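Local coordinates for segregation and condensation protein B (Chlorobium tepidum TLS, PDB 1T6S) that probably takes part in chromosome partitioning during cell division, as a winged-helix subunit of the segregation and condensation complex that works with SMC, at residues A[21-25]-A[26-30]; A[86-89]-A[90-94]; A[128-132]-A[133-137]. All blocks are in the same frame, centred on the assembly; numbering follows the deposited sequence.

Contact 1. Residues A[21-25]-A[26-30]; sequences EPVNL and QTLSQ
N24 is the N-cap of the short helix 25-31, and its side chain reaches over the first turn to T27. OD1 of N24 takes the amide of T27, N to OD1 2.8 Å, almost in line with the side-chain C=O. The hydroxyl of T27 gives a second bond to the same oxygen, OG1 to OD1 2.8 Å, but from above the carbonyl plane. With CG between the backbone N and the carbonyl carbon, chi1 56°, the side-chain amide is brought over the N-terminal end of the helix. A water accepts from N24 N and donates to T27 OG1. With an alanine here, the T27 amide and hydroxyl would probably both lose their acceptor and the first turn could fray. The capped helix is part of the N-terminal domain, where L28 packs on L12 and L15 of helix 2-18 and on L41 of helix 38-55. Just before the cap, V23 CG1 lies 3.7 Å from T27 CG2, the two side chains crossing at about a right angle, and also touches L28 CG. One turn on, S29 N and S29 OG meet L25 O from opposite faces of its plane, OG at 2.7 Å.

Contact 2. Residues A[86-89]-A[90-94]; sequences PVIQ and RRLSR. With NO3 (nitrate ion), chain I; NO3 (nitrate ion), chain E; NO3 (nitrate ion), chain F.
The first turns of helix 87-106, with P86 as N-cap, form a surface rich in arginine at the subunit interface, on which three nitrate ions, probably from the crystallisation liquor, are bound. The helix backbone is closed by bonds such as R90 N to P86 O, 3.0 Å. One nitrate lies at the very start of the helix and takes the V87 amide, N to O2 of the chain F nitrate 2.8 Å, where the helix dipole would probably help to hold a negative charge. A second is held between side chains one turn apart. Q89 is extended, chi1 179° and chi2 -170°, and its NE2 donates to two oxygens of the chain I nitrate, O2 at 2.9 Å and O1 at 3.1 Å. S93 OG gives a further bond to that O1, at 2.8 Å, and the NE2 of Q89 also bonds L84 O. The third meets R94: NE to O1 of the chain E nitrate is 2.7 Å, in the guanidinium plane at its edge, with a weak second bond from NH2.

R90 bends at chi3, 55°, which brings its guanidinium beside V87, NH1 3.6 Å from V87 CG2. NE of R90 donates to the carbonyl of W105 of the second subunit, and the W105 ring there makes cation-pi contacts with both R90 and R94. I88 and R91 run side by side, CD1 to NH1 3.7 Å. The chain F nitrate on V87 N is the familiar anion site at a helix N-terminus, where amides have no carbonyl of a preceding turn to bond, here at the start of a helix that packs against the second subunit.

Contact 3. Residues A[128-132]-A[133-137]; sequences RLLAR and GLIEV
Helix 125-131 ends in a Schellman motif: G133, with phi 68°, turns the chain out of the helix, and L134 N bonds back to L129 O at 3.1 Å while G133 N bonds to L130 O at 3.0 Å. The second bond comes in from above the L130 carbonyl plane, whereas the bond from L134 N runs nearly in line with the C=O of L129. The positive phi is one that glycine adopts easily. The turn leads into strand 135-140, the helix-to-strand step of the winged helix-turn-helix fold, and backbone bonds between L134 and T153 and between E136 and G151 join it to the neighbouring strand 148-152 and the residue that follows it.

Hydrophobic side chains then fold back over the last turn. I135 carries the contact, its CG1 set between backbone N and carbonyl carbon, chi1 58°, which swings CD1 toward the helix. There CD1 presses on L129 CB at 3.5 Å, tighter than usual for two carbons. L130 crosses I135 at about a right angle, CG to CG1 3.9 Å. L134 likewise lies across L129, CD1 to CD2 3.9 Å, while L129 itself packs on M96 and V99 of helix 87-106.

R132 stretches from CG to NE back along the helix. Its NE and, weakly, NH2 donate to the F160 and H161 carbonyls of the second subunit, and its NH1 reaches R128 O at 3.0 Å, tilted from the guanidinium plane.

How the contacts relate
Reading from the N terminus, the three contacts come in series, none nested in or crossing another, and each is local. Contact 1 closes the loop after helix 2-18 as helix 25-31 starts, within the N-terminal half. Contact 2 opens helix 87-106, about 34 Å away between centres, on the opposite side of the chain's centre. Contact 3 ends helix 125-131 and turns it into strand 135-140; its centre is about 19 Å from that of contact 2, and the two touch where L92 O lies 4.0 Å from R128 NH2. Helix 87-106 runs on from contact 2 into the C-terminal winged-helix fold, where later turns pack against helix 125-131, and contacts 2 and 3 meet the second subunit.

Contact 1. Residues A[21-25]-A[26-30]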
# COMPACT_ATOMS: atom_id res chain seq x y z
N GLU A 21 -18.31 -8.52 -0.43
CA GLU A 21 -18.38 -7.49 -1.47
C GLU A 21 -19.85 -7.23 -1.82
O GLU A 21 -20.68 -8.12 -1.67
CB GLU A 21 -17.65 -7.95 -2.74
CG GLU A 21 -16.14 -7.92 -2.64
CD GLU A 21 -15.45 -8.37 -3.92
OE1 GLU A 21 -14.21 -8.23 -4.01
OE2 GLU A 21 -16.15 -8.88 -4.82
N PRO A 22 -20.19 -6.01 -2.26
CA PRO A 22 -21.59 -5.70 -2.62
C PRO A 22 -22.07 -6.77 -3.61
O PRO A 22 -21.32 -7.18 -4.51
CB PRO A 22 -21.48 -4.32 -3.28
CG PRO A 22 -20.35 -3.67 -2.51
CD PRO A 22 -19.33 -4.82 -2.43
N VAL A 23 -23.30 -7.24 -3.43
CA VAL A 23 -23.83 -8.29 -4.30
C VAL A 23 -24.89 -7.72 -5.23
O VAL A 23 -25.81 -7.06 -4.78
CB VAL A 23 -24.55 -9.42 -3.51
CG1 VAL A 23 -24.42 -10.73 -4.26
CG2 VAL A 23 -24.03 -9.50 -2.11
N ASN A 24 -24.77 -8.02 -6.52
CA ASN A 24 -25.72 -7.50 -7.48
C ASN A 24 -26.88 -8.43 -7.81
O ASN A 24 -26.93 -9.59 -7.39
CB ASN A 24 -25.00 -7.11 -8.78
CG ASN A 24 -24.19 -8.26 -9.38
OD1 ASN A 24 -24.61 -9.42 -9.33
ND2 ASN A 24 -23.05 -7.94 -9.96
N LEU A 25 -27.81 -7.90 -8.60
CA LEU A 25 -28.98 -8.64 -9.05
C LEU A 25 -28.61 -9.93 -9.79
O LEU A 25 -29.27 -10.96 -9.63
CB LEU A 25 -29.82 -7.75 -9.98
CG LEU A 25 -30.85 -8.47 -10.86
CD1 LEU A 25 -32.13 -8.68 -10.09
CD2 LEU A 25 -31.13 -7.64 -12.12
N GLN A 26 -27.57 -9.88 -10.63
CA GLN A 26 -27.16 -11.06 -11.39
C GLN A 26 -26.72 -12.21 -10.48
O GLN A 26 -27.13 -13.35 -10.67
CB GLN A 26 -26.00 -10.71 -12.35
CG GLN A 26 -26.42 -9.84 -13.55
CD GLN A 26 -26.57 -8.36 -13.21
OE1 GLN A 26 -26.93 -7.56 -14.08
NE2 GLN A 26 -26.29 -8.00 -11.98
N THR A 27 -25.88 -11.89 -9.50
CA THR A 27 -25.39 -12.89 -8.57
C THR A 27 -26.50 -13.45 -7.68
O THR A 27 -26.61 -14.67 -7.51
CB THR A 27 -24.27 -12.30 -7.70
OG1 THR A 27 -23.25 -11.77 -8.55
CG2 THR A 27 -23.67 -13.35 -6.78
N LEU A 28 -27.31 -12.57 -7.11
CA LEU A 28 -28.41 -13.03 -6.27
C LEU A 28 -29.42 -13.91 -7.01
O LEU A 28 -29.94 -14.87 -6.43
CB LEU A 28 -29.12 -11.83 -5.61
CG LEU A 28 -28.27 -11.09 -4.56
CD1 LEU A 28 -28.96 -9.81 -4.09
CD2 LEU A 28 -27.99 -12.02 -3.37
N SER A 29 -29.72 -13.60 -8.27
CA SER A 29 -30.68 -14.41 -9.04
C SER A 29 -30.08 -15.78 -9.42
O SER A 29 -30.79 -16.78 -9.43
CB SER A 29 -31.10 -13.68 -10.33
OG SER A 29 -31.55 -12.36 -10.06
N GLN A 30 -28.79 -15.81 -9.72
CA GLN A 30 -28.15 -17.08 -10.09
C GLN A 30 -28.08 -18.04 -8.93
O GLN A 30 -28.35 -19.23 -9.08
CB GLN A 30 -26.72 -16.84 -10.62
CG GLN A 30 -25.97 -18.15 -10.94
CD GLN A 30 -24.47 -17.96 -11.16
OE1 GLN A 30 -23.81 -17.24 -10.41
NE2 GLN A 30 -23.92 -18.63 -12.17
O HOH W 1 -22.35 -9.49 -6.90

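Contact 2. Residues A[86-89]-A[90-94]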
# COMPACT_ATOMS: atom_id res chain seq x y z
N PRO A 86 -9.40 3.81 15.00
CA PRO A 86 -9.06 4.57 16.20
C PRO A 86 -7.94 5.58 15.86
O PRO A 86 -7.19 5.36 14.91
CB PRO A 86 -8.62 3.48 17.18
CG PRO A 86 -8.04 2.44 16.28
CD PRO A 86 -9.04 2.40 15.14
N VAL A 87 -7.83 6.66 16.64
CA VAL A 87 -6.84 7.72 16.41
C VAL A 87 -5.39 7.27 16.19
O VAL A 87 -4.74 7.68 15.23
CB VAL A 87 -6.80 8.74 17.58
CG1 VAL A 87 -6.09 10.02 17.13
CG2 VAL A 87 -8.21 9.05 18.06
N ILE A 88 -4.88 6.43 17.10
CA ILE A 88 -3.51 5.94 17.01
C ILE A 88 -3.27 5.19 15.71
O ILE A 88 -2.22 5.35 15.07
CB ILE A 88 -3.15 5.00 18.18
CG1 ILE A 88 -3.50 5.67 19.52
CG2 ILE A 88 -1.66 4.66 18.15
CD1 ILE A 88 -2.92 7.05 19.69
N GLN A 89 -4.23 4.36 15.34
CA GLN A 89 -4.11 3.60 14.10
C GLN A 89 -4.08 4.58 12.93
O GLN A 89 -3.30 4.40 12.00
CB GLN A 89 -5.31 2.64 13.96
CG GLN A 89 -5.32 1.81 12.70
CD GLN A 89 -6.63 1.07 12.53
OE1 GLN A 89 -6.97 0.20 13.34
NE2 GLN A 89 -7.39 1.44 11.49
N ARG A 90 -4.91 5.62 12.99
CA ARG A 90 -4.96 6.61 11.92
C ARG A 90 -3.63 7.36 11.79
O ARG A 90 -3.18 7.64 10.68
CB ARG A 90 -6.12 7.59 12.17
CG ARG A 90 -7.49 7.04 11.80
CD ARG A 90 -8.58 7.67 12.64
NE ARG A 90 -8.55 9.12 12.55
CZ ARG A 90 -8.91 9.95 13.53
NH1 ARG A 90 -9.33 9.46 14.69
NH2 ARG A 90 -8.86 11.26 13.34
N ARG A 91 -3.01 7.69 12.92
CA ARG A 91 -1.72 8.37 12.94
C ARG A 91 -0.65 7.52 12.25
O ARG A 91 0.09 8.02 11.40
CB ARG A 91 -1.29 8.66 14.39
CG ARG A 91 -2.11 9.77 15.08
CD ARG A 91 -1.84 9.83 16.60
NE ARG A 91 -0.47 10.19 16.93
CZ ARG A 91 0.02 10.25 18.17
NH1 ARG A 91 -0.76 9.97 19.20
NH2 ARG A 91 1.29 10.60 18.37
N LEU A 92 -0.57 6.24 12.62
CA LEU A 92 0.41 5.34 11.99
C LEU A 92 0.15 5.27 10.48
O LEU A 92 1.07 5.44 9.68
CB LEU A 92 0.31 3.94 12.60
CG LEU A 92 0.71 3.87 14.09
CD1 LEU A 92 0.20 2.56 14.69
CD2 LEU A 92 2.24 3.97 14.23
N SER A 93 -1.09 5.00 10.11
CA SER A 93 -1.46 4.93 8.70
C SER A 93 -1.13 6.21 7.92
O SER A 93 -0.50 6.15 6.86
CB SER A 93 -2.96 4.64 8.55
OG SER A 93 -3.27 3.32 8.94
N ARG A 94 -1.54 7.36 8.45
CA ARG A 94 -1.30 8.62 7.77
C ARG A 94 0.19 8.92 7.59
O ARG A 94 0.64 9.26 6.50
CB ARG A 94 -1.96 9.77 8.53
CG ARG A 94 -1.71 11.14 7.89
CD ARG A 94 -2.48 12.28 8.55
NE ARG A 94 -2.00 12.61 9.90
CZ ARG A 94 -2.44 13.64 10.62
NH1 ARG A 94 -3.37 14.45 10.13
NH2 ARG A 94 -1.95 13.86 11.84
N NO3 I . -6.70 3.63 9.12
O1 NO3 I . -5.86 3.66 10.04
O2 NO3 I . -7.84 3.38 9.43
O3 NO3 I . -6.32 3.85 7.99
N NO3 E . 1.02 11.59 11.15
O1 NO3 E . -0.19 11.45 11.47
O2 NO3 E . 1.25 12.08 10.09
O3 NO3 E . 1.86 11.20 11.95
N NO3 F . -10.28 6.77 19.33
O1 NO3 F . -11.28 7.38 19.81
O2 NO3 F . -10.15 6.79 18.15
O3 NO3 F . -9.53 6.22 20.11

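Contact 3. Residues A[128-132]-A[133-137]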
# COMPACT_ATOMS: atom_id res chain seq x y z
N ARG A 128 9.78 1.83 9.13
CA ARG A 128 8.57 1.03 8.91
C ARG A 128 8.41 0.67 7.45
O ARG A 128 8.10 -0.48 7.11
CB ARG A 128 7.34 1.78 9.44
CG ARG A 128 7.38 2.05 10.93
CD ARG A 128 5.99 2.33 11.50
NE ARG A 128 5.36 3.50 10.90
CZ ARG A 128 5.55 4.76 11.28
NH1 ARG A 128 6.37 5.03 12.29
NH2 ARG A 128 4.94 5.74 10.63
N LEU A 129 8.67 1.62 6.56
CA LEU A 129 8.52 1.39 5.13
C LEU A 129 9.60 0.43 4.62
O LEU A 129 9.34 -0.38 3.72
CB LEU A 129 8.55 2.73 4.37
CG LEU A 129 7.33 3.64 4.64
CD1 LEU A 129 7.51 4.99 3.97
CD2 LEU A 129 6.07 2.95 4.10
N LEU A 130 10.79 0.49 5.20
CA LEU A 130 11.87 -0.42 4.80
C LEU A 130 11.53 -1.85 5.25
O LEU A 130 11.73 -2.80 4.50
CB LEU A 130 13.20 0.00 5.41
CG LEU A 130 13.93 1.20 4.78
CD1 LEU A 130 14.94 1.76 5.77
CD2 LEU A 130 14.62 0.78 3.48
N ALA A 131 11.02 -1.98 6.47
CA ALA A 131 10.65 -3.29 7.02
C ALA A 131 9.52 -3.94 6.22
O ALA A 131 9.36 -5.17 6.25
CB ALA A 131 10.26 -3.14 8.50
N ARG A 132 8.75 -3.13 5.49
CA ARG A 132 7.64 -3.63 4.67
C ARG A 132 8.04 -3.79 3.21
O ARG A 132 7.23 -4.17 2.37
CB ARG A 132 6.44 -2.68 4.78
CG ARG A 132 5.80 -2.70 6.14
CD ARG A 132 4.96 -1.46 6.42
NE ARG A 132 4.24 -1.58 7.68
CZ ARG A 132 4.80 -1.69 8.87
NH1 ARG A 132 6.13 -1.70 8.99
NH2 ARG A 132 4.04 -1.82 9.95
N GLY A 133 9.30 -3.49 2.90
CA GLY A 133 9.77 -3.62 1.53
C GLY A 133 9.19 -2.63 0.53
O GLY A 133 9.32 -2.83 -0.68
N LEU A 134 8.56 -1.56 1.01
CA LEU A 134 7.97 -0.55 0.12
C LEU A 134 8.97 0.47 -0.42
O LEU A 134 8.72 1.11 -1.44
CB LEU A 134 6.83 0.17 0.84
CG LEU A 134 5.74 -0.80 1.29
CD1 LEU A 134 4.70 -0.08 2.12
CD2 LEU A 134 5.10 -1.44 0.04
N ILE A 135 10.07 0.67 0.30
CA ILE A 135 11.11 1.58 -0.16
C ILE A 135 12.44 0.85 0.01
O ILE A 135 12.50 -0.19 0.68
CB ILE A 135 11.16 2.91 0.67
CG1 ILE A 135 11.39 2.60 2.16
CG2 ILE A 135 9.85 3.71 0.46
CD1 ILE A 135 11.58 3.85 3.05
N GLU A 136 13.49 1.41 -0.57
CA GLU A 136 14.81 0.82 -0.50
C GLU A 136 15.83 1.94 -0.71
O GLU A 136 15.49 3.05 -1.12
CB GLU A 136 14.97 -0.21 -1.62
CG GLU A 136 14.81 0.41 -3.00
CD GLU A 136 14.92 -0.60 -4.11
OE1 GLU A 136 14.71 -0.22 -5.29
OE2 GLU A 136 15.23 -1.78 -3.81
N VAL A 137 17.10 1.63 -0.44
CA VAL A 137 18.16 2.61 -0.63
C VAL A 137 18.51 2.71 -2.12
O VAL A 137 18.62 1.69 -2.79
CB VAL A 137 19.44 2.20 0.16
CG1 VAL A 137 20.61 3.11 -0.22
CG2 VAL A 137 19.17 2.26 1.64